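Local coordinates for protection of telomeres protein poz1 (PDB 5WE0) that binds telomeric DNA and negatively regulates telomerase and telomere length in fission yeast, at residues 89-93 with 94-98; 150-153 with 154-158. All coordinates share one frame; numbering follows the deposited sequence.

Contact 1: residues 89-93 with 94-98; sequences ILWEY and SLISN
E92 and Y93 hand the chain over from loop to helix: I96 N donates to E92 O at 2.9 Å and S97 N to Y93 O, after an inverse gamma turn centred on W91. The E92 carboxylate folds back over the first helical turn. OE2 accepts from S94 N at 2.9 Å and OE1 from L95 N at 3.1 Å, both donors lying more than 50° out of the carboxylate plane. With CG anti to the backbone N (chi1 -173°) and a bend at chi2 (-88°), the side chain curls round to put both oxygens within reach of these amides. These bonds define E92 as the N-cap of helix 93-115, and a negative group at this end would probably be favoured by the helix dipole. Outside the two segments, a basic side chain on the chain of another protein forms a salt bridge with E92 OE1, so one oxygen serves cap and interface together. Apolar contacts line the loop before the cap. L95 CD2 reaches L90 CB at 3.8 Å, the two leucines crossing at about a right angle, while I96 CG1 lies obliquely by the W91 ring, 3.8 Å from CE3. On the Y93 side, a water joins Y93 OH, at 3.0 Å, to S97 OG, at 2.7 Å; that serine oxygen is also hydrogen-bonded to W174 NE1, on helix 164-174.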
ATOM      1  N   ILE A  89       6.229   6.583   8.816  1.00 36.32           N
ATOM      2  CA  ILE A  89       4.929   6.198   8.289  1.00 30.84           C
ATOM      3  C   ILE A  89       3.864   6.993   9.027  1.00 30.11           C
ATOM      4  O   ILE A  89       3.899   7.100  10.260  1.00 29.97           O
ATOM      5  CB  ILE A  89       4.693   4.681   8.418  1.00 30.83           C
ATOM      6  CG1 ILE A  89       5.787   3.904   7.661  1.00 28.13           C
ATOM      7  CG2 ILE A  89       3.294   4.314   7.914  1.00 27.37           C
ATOM      8  CD1 ILE A  89       5.855   2.461   8.003  1.00 29.08           C
ATOM      9  N   LEU A  90       2.940   7.580   8.267  1.00 28.56           N
ATOM     10  CA  LEU A  90       1.800   8.309   8.809  1.00 26.68           C
ATOM     11  C   LEU A  90       0.663   7.317   9.056  1.00 30.53           C
ATOM     12  O   LEU A  90      -0.077   6.954   8.136  1.00 29.88           O
ATOM     13  CB  LEU A  90       1.380   9.421   7.850  1.00 26.89           C
ATOM     14  CG  LEU A  90       0.125  10.208   8.272  1.00 34.60           C
ATOM     15  CD1 LEU A  90       0.290  10.835   9.678  1.00 27.56           C
ATOM     16  CD2 LEU A  90      -0.259  11.259   7.247  1.00 30.28           C
ATOM     17  N   TRP A  91       0.524   6.859  10.297  1.00 28.28           N
ATOM     18  CA  TRP A  91      -0.584   5.981  10.655  1.00 26.77           C
ATOM     19  C   TRP A  91      -1.787   6.877  10.900  1.00 30.82           C
ATOM     20  O   TRP A  91      -2.038   7.361  12.003  1.00 36.65           O
ATOM     21  CB  TRP A  91      -0.239   5.120  11.863  1.00 25.91           C
ATOM     22  CG  TRP A  91       0.902   4.213  11.567  1.00 27.14           C
ATOM     23  CD1 TRP A  91       2.202   4.395  11.929  1.00 24.96           C
ATOM     24  CD2 TRP A  91       0.855   2.980  10.826  1.00 26.26           C
ATOM     25  NE1 TRP A  91       2.966   3.353  11.470  1.00 28.35           N
ATOM     26  CE2 TRP A  91       2.165   2.472  10.786  1.00 27.67           C
ATOM     27  CE3 TRP A  91      -0.171   2.258  10.202  1.00 26.07           C
ATOM     28  CZ2 TRP A  91       2.485   1.280  10.128  1.00 24.53           C
ATOM     29  CZ3 TRP A  91       0.140   1.073   9.573  1.00 23.58           C
ATOM     30  CH2 TRP A  91       1.466   0.598   9.534  1.00 25.76           C
ATOM     31  N   GLU A  92      -2.521   7.141   9.842  1.00 29.67           N
ATOM     32  CA  GLU A  92      -3.774   7.862   9.942  1.00 33.55           C
ATOM     33  C   GLU A  92      -4.810   6.974   9.265  1.00 33.94           C
ATOM     34  O   GLU A  92      -4.543   6.409   8.196  1.00 31.25           O
ATOM     35  CB  GLU A  92      -3.666   9.259   9.285  1.00 29.86           C
ATOM     36  CG  GLU A  92      -4.902  10.146   9.499  1.00 41.99           C
ATOM     37  CD  GLU A  92      -6.000   9.983   8.446  1.00 50.48           C
ATOM     38  OE1 GLU A  92      -5.682  10.062   7.229  1.00 50.75           O
ATOM     39  OE2 GLU A  92      -7.187   9.751   8.844  1.00 47.90           O
ATOM     40  N   TYR A  93      -5.962   6.812   9.917  1.00 34.95           N
ATOM     41  CA  TYR A  93      -6.956   5.819   9.500  1.00 33.89           C
ATOM     42  C   TYR A  93      -7.311   5.950   8.022  1.00 36.65           C
ATOM     43  O   TYR A  93      -7.317   4.959   7.278  1.00 34.13           O
ATOM     44  CB  TYR A  93      -8.214   5.965  10.361  1.00 35.52           C
ATOM     45  CG  TYR A  93      -9.439   5.516   9.661  1.00 43.75           C
ATOM     46  CD1 TYR A  93      -9.614   4.153   9.341  1.00 50.08           C
ATOM     47  CD2 TYR A  93     -10.414   6.441   9.258  1.00 46.12           C
ATOM     48  CE1 TYR A  93     -10.736   3.713   8.651  1.00 52.04           C
ATOM     49  CE2 TYR A  93     -11.547   6.009   8.560  1.00 61.42           C
ATOM     50  CZ  TYR A  93     -11.697   4.636   8.263  1.00 59.58           C
ATOM     51  OH  TYR A  93     -12.797   4.171   7.579  1.00 64.40           O
ATOM     52  N   SER A  94      -7.621   7.173   7.584  1.00 38.00           N
ATOM     53  CA  SER A  94      -8.099   7.379   6.224  1.00 36.98           C
ATOM     54  C   SER A  94      -7.015   7.035   5.201  1.00 36.56           C
ATOM     55  O   SER A  94      -7.274   6.315   4.226  1.00 36.33           O
ATOM     56  CB  SER A  94      -8.575   8.821   6.065  1.00 35.68           C
ATOM     57  OG  SER A  94      -9.046   9.058   4.752  1.00 46.07           O
ATOM     58  N   LEU A  95      -5.783   7.507   5.436  1.00 33.34           N
ATOM     59  CA  LEU A  95      -4.673   7.222   4.532  1.00 31.20           C
ATOM     60  C   LEU A  95      -4.392   5.725   4.459  1.00 31.16           C
ATOM     61  O   LEU A  95      -4.244   5.166   3.365  1.00 29.26           O
ATOM     62  CB  LEU A  95      -3.421   7.983   4.983  1.00 29.83           C
ATOM     63  CG  LEU A  95      -2.084   7.644   4.313  1.00 33.88           C
ATOM     64  CD1 LEU A  95      -2.058   8.090   2.855  1.00 34.15           C
ATOM     65  CD2 LEU A  95      -0.896   8.231   5.084  1.00 31.86           C
ATOM     66  N   ILE A  96      -4.290   5.062   5.618  1.00 31.38           N
ATOM     67  CA  ILE A  96      -3.940   3.643   5.631  1.00 26.88           C
ATOM     68  C   ILE A  96      -5.058   2.806   5.012  1.00 27.39           C
ATOM     69  O   ILE A  96      -4.804   1.809   4.333  1.00 29.22           O
ATOM     70  CB  ILE A  96      -3.622   3.186   7.067  1.00 27.81           C
ATOM     71  CG1 ILE A  96      -2.380   3.912   7.619  1.00 28.07           C
ATOM     72  CG2 ILE A  96      -3.430   1.667   7.092  1.00 27.86           C
ATOM     73  CD1 ILE A  96      -1.108   3.768   6.736  1.00 28.15           C
ATOM     74  N   SER A  97      -6.300   3.199   5.213  1.00 29.04           N
ATOM     75  CA  SER A  97      -7.400   2.506   4.558  1.00 27.57           C
ATOM     76  C   SER A  97      -7.293   2.623   3.035  1.00 29.09           C
ATOM     77  O   SER A  97      -7.531   1.645   2.313  1.00 27.87           O
ATOM     78  CB  SER A  97      -8.723   3.071   5.080  1.00 29.41           C
ATOM     79  OG  SER A  97      -9.805   2.241   4.757  1.00 43.39           O
ATOM     80  N   ASN A  98      -6.942   3.818   2.527  1.00 27.46           N
ATOM     81  CA  ASN A  98      -6.736   3.986   1.091  1.00 26.74           C
ATOM     82  C   ASN A  98      -5.553   3.164   0.604  1.00 29.86           C
ATOM     83  O   ASN A  98      -5.616   2.540  -0.465  1.00 27.23           O
ATOM     84  CB  ASN A  98      -6.517   5.456   0.749  1.00 31.86           C
ATOM     85  CG  ASN A  98      -7.774   6.300   0.949  1.00 35.53           C
ATOM     86  OD1 ASN A  98      -8.873   5.777   1.080  1.00 33.69           O
ATOM     87  ND2 ASN A  98      -7.603   7.616   0.978  1.00 36.49           N
TER
HETATM   88  O   HOH W   1     -11.609   1.567   6.684  1.00 49.86           O

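Contact 2: residues 150-153 with 154-158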
ATOM      1  N   ARG A 150      -2.757  -4.584  11.585  1.00 26.68           N
ATOM      2  CA  ARG A 150      -2.438  -4.701  12.994  1.00 30.88           C
ATOM      3  C   ARG A 150      -1.756  -3.433  13.509  1.00 33.46           C
ATOM      4  O   ARG A 150      -2.069  -2.944  14.607  1.00 30.28           O
ATOM      5  CB  ARG A 150      -1.561  -5.926  13.206  1.00 32.88           C
ATOM      6  CG  ARG A 150      -1.379  -6.245  14.658  1.00 46.22           C
ATOM      7  CD  ARG A 150      -1.401  -7.741  14.872  1.00 54.39           C
ATOM      8  NE  ARG A 150      -0.037  -8.145  15.174  1.00 65.43           N
ATOM      9  CZ  ARG A 150       0.324  -9.348  15.584  1.00 63.87           C
ATOM     10  NH1 ARG A 150       1.602  -9.582  15.851  1.00 66.44           N
ATOM     11  NH2 ARG A 150      -0.588 -10.299  15.726  1.00 67.12           N
ATOM     12  N   TRP A 151      -0.828  -2.873  12.730  1.00 29.17           N
ATOM     13  CA  TRP A 151      -0.161  -1.663  13.205  1.00 32.07           C
ATOM     14  C   TRP A 151      -1.086  -0.452  13.182  1.00 29.18           C
ATOM     15  O   TRP A 151      -0.979   0.409  14.067  1.00 27.44           O
ATOM     16  CB  TRP A 151       1.114  -1.422  12.403  1.00 25.18           C
ATOM     17  CG  TRP A 151       2.237  -2.234  13.013  1.00 31.96           C
ATOM     18  CD1 TRP A 151       2.388  -3.607  12.986  1.00 29.92           C
ATOM     19  CD2 TRP A 151       3.317  -1.731  13.801  1.00 27.41           C
ATOM     20  NE1 TRP A 151       3.515  -3.976  13.693  1.00 31.05           N
ATOM     21  CE2 TRP A 151       4.102  -2.842  14.199  1.00 32.31           C
ATOM     22  CE3 TRP A 151       3.710  -0.450  14.189  1.00 31.50           C
ATOM     23  CZ2 TRP A 151       5.257  -2.699  14.956  1.00 38.82           C
ATOM     24  CZ3 TRP A 151       4.841  -0.309  14.968  1.00 38.88           C
ATOM     25  CH2 TRP A 151       5.609  -1.427  15.342  1.00 43.13           C
ATOM     26  N   MET A 152      -2.029  -0.394  12.228  1.00 25.76           N
ATOM     27  CA  MET A 152      -3.090   0.609  12.298  1.00 26.93           C
ATOM     28  C   MET A 152      -3.931   0.417  13.562  1.00 28.60           C
ATOM     29  O   MET A 152      -4.242   1.385  14.263  1.00 33.07           O
ATOM     30  CB  MET A 152      -3.977   0.543  11.054  1.00 28.39           C
ATOM     31  CG  MET A 152      -4.992   1.680  10.931  1.00 23.07           C
ATOM     32  SD  MET A 152      -4.173   3.279  10.729  1.00 33.12           S
ATOM     33  CE  MET A 152      -4.691   4.180  12.197  1.00 30.21           C
ATOM     34  N   ALA A 153      -4.283  -0.828  13.879  1.00 26.85           N
ATOM     35  CA  ALA A 153      -5.008  -1.106  15.116  1.00 30.74           C
ATOM     36  C   ALA A 153      -4.199  -0.679  16.335  1.00 29.20           C
ATOM     37  O   ALA A 153      -4.734  -0.037  17.243  1.00 32.39           O
ATOM     38  CB  ALA A 153      -5.352  -2.595  15.201  1.00 26.87           C
ATOM     39  N   PHE A 154      -2.900  -1.001  16.362  1.00 29.70           N
ATOM     40  CA  PHE A 154      -2.032  -0.553  17.453  1.00 28.06           C
ATOM     41  C   PHE A 154      -2.088   0.958  17.640  1.00 32.06           C
ATOM     42  O   PHE A 154      -2.171   1.455  18.771  1.00 29.99           O
ATOM     43  CB  PHE A 154      -0.592  -0.971  17.191  1.00 26.60           C
ATOM     44  CG  PHE A 154      -0.339  -2.436  17.339  1.00 27.86           C
ATOM     45  CD1 PHE A 154      -1.264  -3.259  17.955  1.00 29.29           C
ATOM     46  CD2 PHE A 154       0.836  -2.995  16.848  1.00 33.86           C
ATOM     47  CE1 PHE A 154      -1.028  -4.616  18.084  1.00 33.81           C
ATOM     48  CE2 PHE A 154       1.090  -4.349  16.977  1.00 35.00           C
ATOM     49  CZ  PHE A 154       0.157  -5.165  17.600  1.00 37.49           C
ATOM     50  N   HIS A 155      -2.014   1.712  16.539  1.00 30.03           N
ATOM     51  CA  HIS A 155      -2.040   3.169  16.649  1.00 27.46           C
ATOM     52  C   HIS A 155      -3.350   3.649  17.271  1.00 32.34           C
ATOM     53  O   HIS A 155      -3.336   4.510  18.162  1.00 33.61           O
ATOM     54  CB  HIS A 155      -1.827   3.797  15.274  1.00 29.05           C
ATOM     55  CG  HIS A 155      -1.801   5.293  15.280  1.00 32.80           C
ATOM     56  ND1 HIS A 155      -2.931   6.060  15.081  1.00 32.75           N
ATOM     57  CD2 HIS A 155      -0.772   6.166  15.424  1.00 28.98           C
ATOM     58  CE1 HIS A 155      -2.603   7.339  15.116  1.00 32.36           C
ATOM     59  NE2 HIS A 155      -1.300   7.430  15.327  1.00 33.91           N
ATOM     60  N   PHE A 156      -4.491   3.099  16.816  1.00 30.98           N
ATOM     61  CA  PHE A 156      -5.793   3.415  17.425  1.00 35.45           C
ATOM     62  C   PHE A 156      -5.776   3.163  18.930  1.00 31.30           C
ATOM     63  O   PHE A 156      -6.190   4.016  19.718  1.00 33.02           O
ATOM     64  CB  PHE A 156      -6.904   2.554  16.808  1.00 33.19           C
ATOM     65  CG  PHE A 156      -7.534   3.121  15.563  1.00 35.24           C
ATOM     66  CD1 PHE A 156      -8.207   4.325  15.586  1.00 36.47           C
ATOM     67  CD2 PHE A 156      -7.494   2.403  14.361  1.00 33.90           C
ATOM     68  CE1 PHE A 156      -8.823   4.816  14.435  1.00 39.24           C
ATOM     69  CE2 PHE A 156      -8.105   2.896  13.203  1.00 32.99           C
ATOM     70  CZ  PHE A 156      -8.765   4.097  13.244  1.00 31.46           C
ATOM     71  N   LEU A 157      -5.274   1.993  19.344  1.00 28.20           N
ATOM     72  CA  LEU A 157      -5.275   1.590  20.747  1.00 31.31           C
ATOM     73  C   LEU A 157      -4.328   2.421  21.612  1.00 35.74           C
ATOM     74  O   LEU A 157      -4.420   2.351  22.840  1.00 35.86           O
ATOM     75  CB  LEU A 157      -4.873   0.125  20.883  1.00 31.99           C
ATOM     76  CG  LEU A 157      -5.827  -0.907  20.296  1.00 35.83           C
ATOM     77  CD1 LEU A 157      -5.144  -2.265  20.199  1.00 29.12           C
ATOM     78  CD2 LEU A 157      -7.098  -0.968  21.116  1.00 35.26           C
ATOM     79  N   GLU A 158      -3.376   3.134  21.012  1.00 33.70           N
ATOM     80  CA  GLU A 158      -2.397   3.927  21.740  1.00 34.73           C
ATOM     81  C   GLU A 158      -2.819   5.379  21.949  1.00 33.99           C
ATOM     82  O   GLU A 158      -2.027   6.170  22.477  1.00 30.26           O
ATOM     83  CB  GLU A 158      -1.057   3.883  21.003  1.00 30.04           C
ATOM     84  CG  GLU A 158      -0.332   2.556  21.161  1.00 36.94           C
ATOM     85  CD  GLU A 158       1.147   2.634  20.769  1.00 46.15           C
ATOM     86  OE1 GLU A 158       1.444   2.969  19.594  1.00 49.82           O
ATOM     87  OE2 GLU A 158       2.009   2.348  21.631  1.00 45.74           O
TER
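F154 lies alongside R150, pointing the same way, and meets W151 obliquely, near the C-terminal end of helix 130-157; its backbone N donates to R150 O at 2.7 Å. Three more i to i+4 bonds join the segments, H155 N to W151 O, F156 N to M152 O and L157 N to A153 O. Packing is closest around the F154 ring. R150 CG sits over its face, 3.9 Å from the centroid and 29° off the normal, as a CH-pi contact, with CG nearest to CZ at 3.5 Å. The F154 edge points at the face of W151 in a T-shaped pair, centroid to five-membered-ring centroid 5.2 Å, planes at 62°. An alanine in place of F154 is likely to leave R150 CG and the W151 face without their aromatic partner and open a gap between them. M152 bends at chi2 and chi3, which together bring CE over the F156 ring, 4.1 Å from the centroid, while SD makes an oblique Met-aromatic contact. Within this turn the looser side is at H155 and E158, both partly exposed: H155 ND1 comes no closer than 3.9 Å to M152 CE, its side chain packing on W91, and E158 forms a salt bridge with K204. R150 NE is buried with no polar partner in the model, probably at some energetic cost, while NH2 bonds weakly to another protein's backbone; the aliphatic part of R150 therefore carries the packing.

In the fold
Contact 1 comes first along the chain, at the start of helix 93-115, and contact 2 follows near the end of helix 130-157, the next helix in sequence; they lie about 11 Å apart, centre to centre, and touch directly. I96 CG1 meets M152 SD at 3.6 Å, joining the first turn of one helix to the flank of the other. From the preceding loop, W91 CH2 packs on W151 CB at 3.5 Å. W209 meets both W91 and W151 edge-to-face, and F170 of helix 164-174 packs on Y93, M152 and F156. The loop before helix 93-115 and its first turn thus pack against the end of helix 130-157 in this all-helical chain. Both contacts reach another protein's chain, contact 1 at several residues and contact 2 through R150.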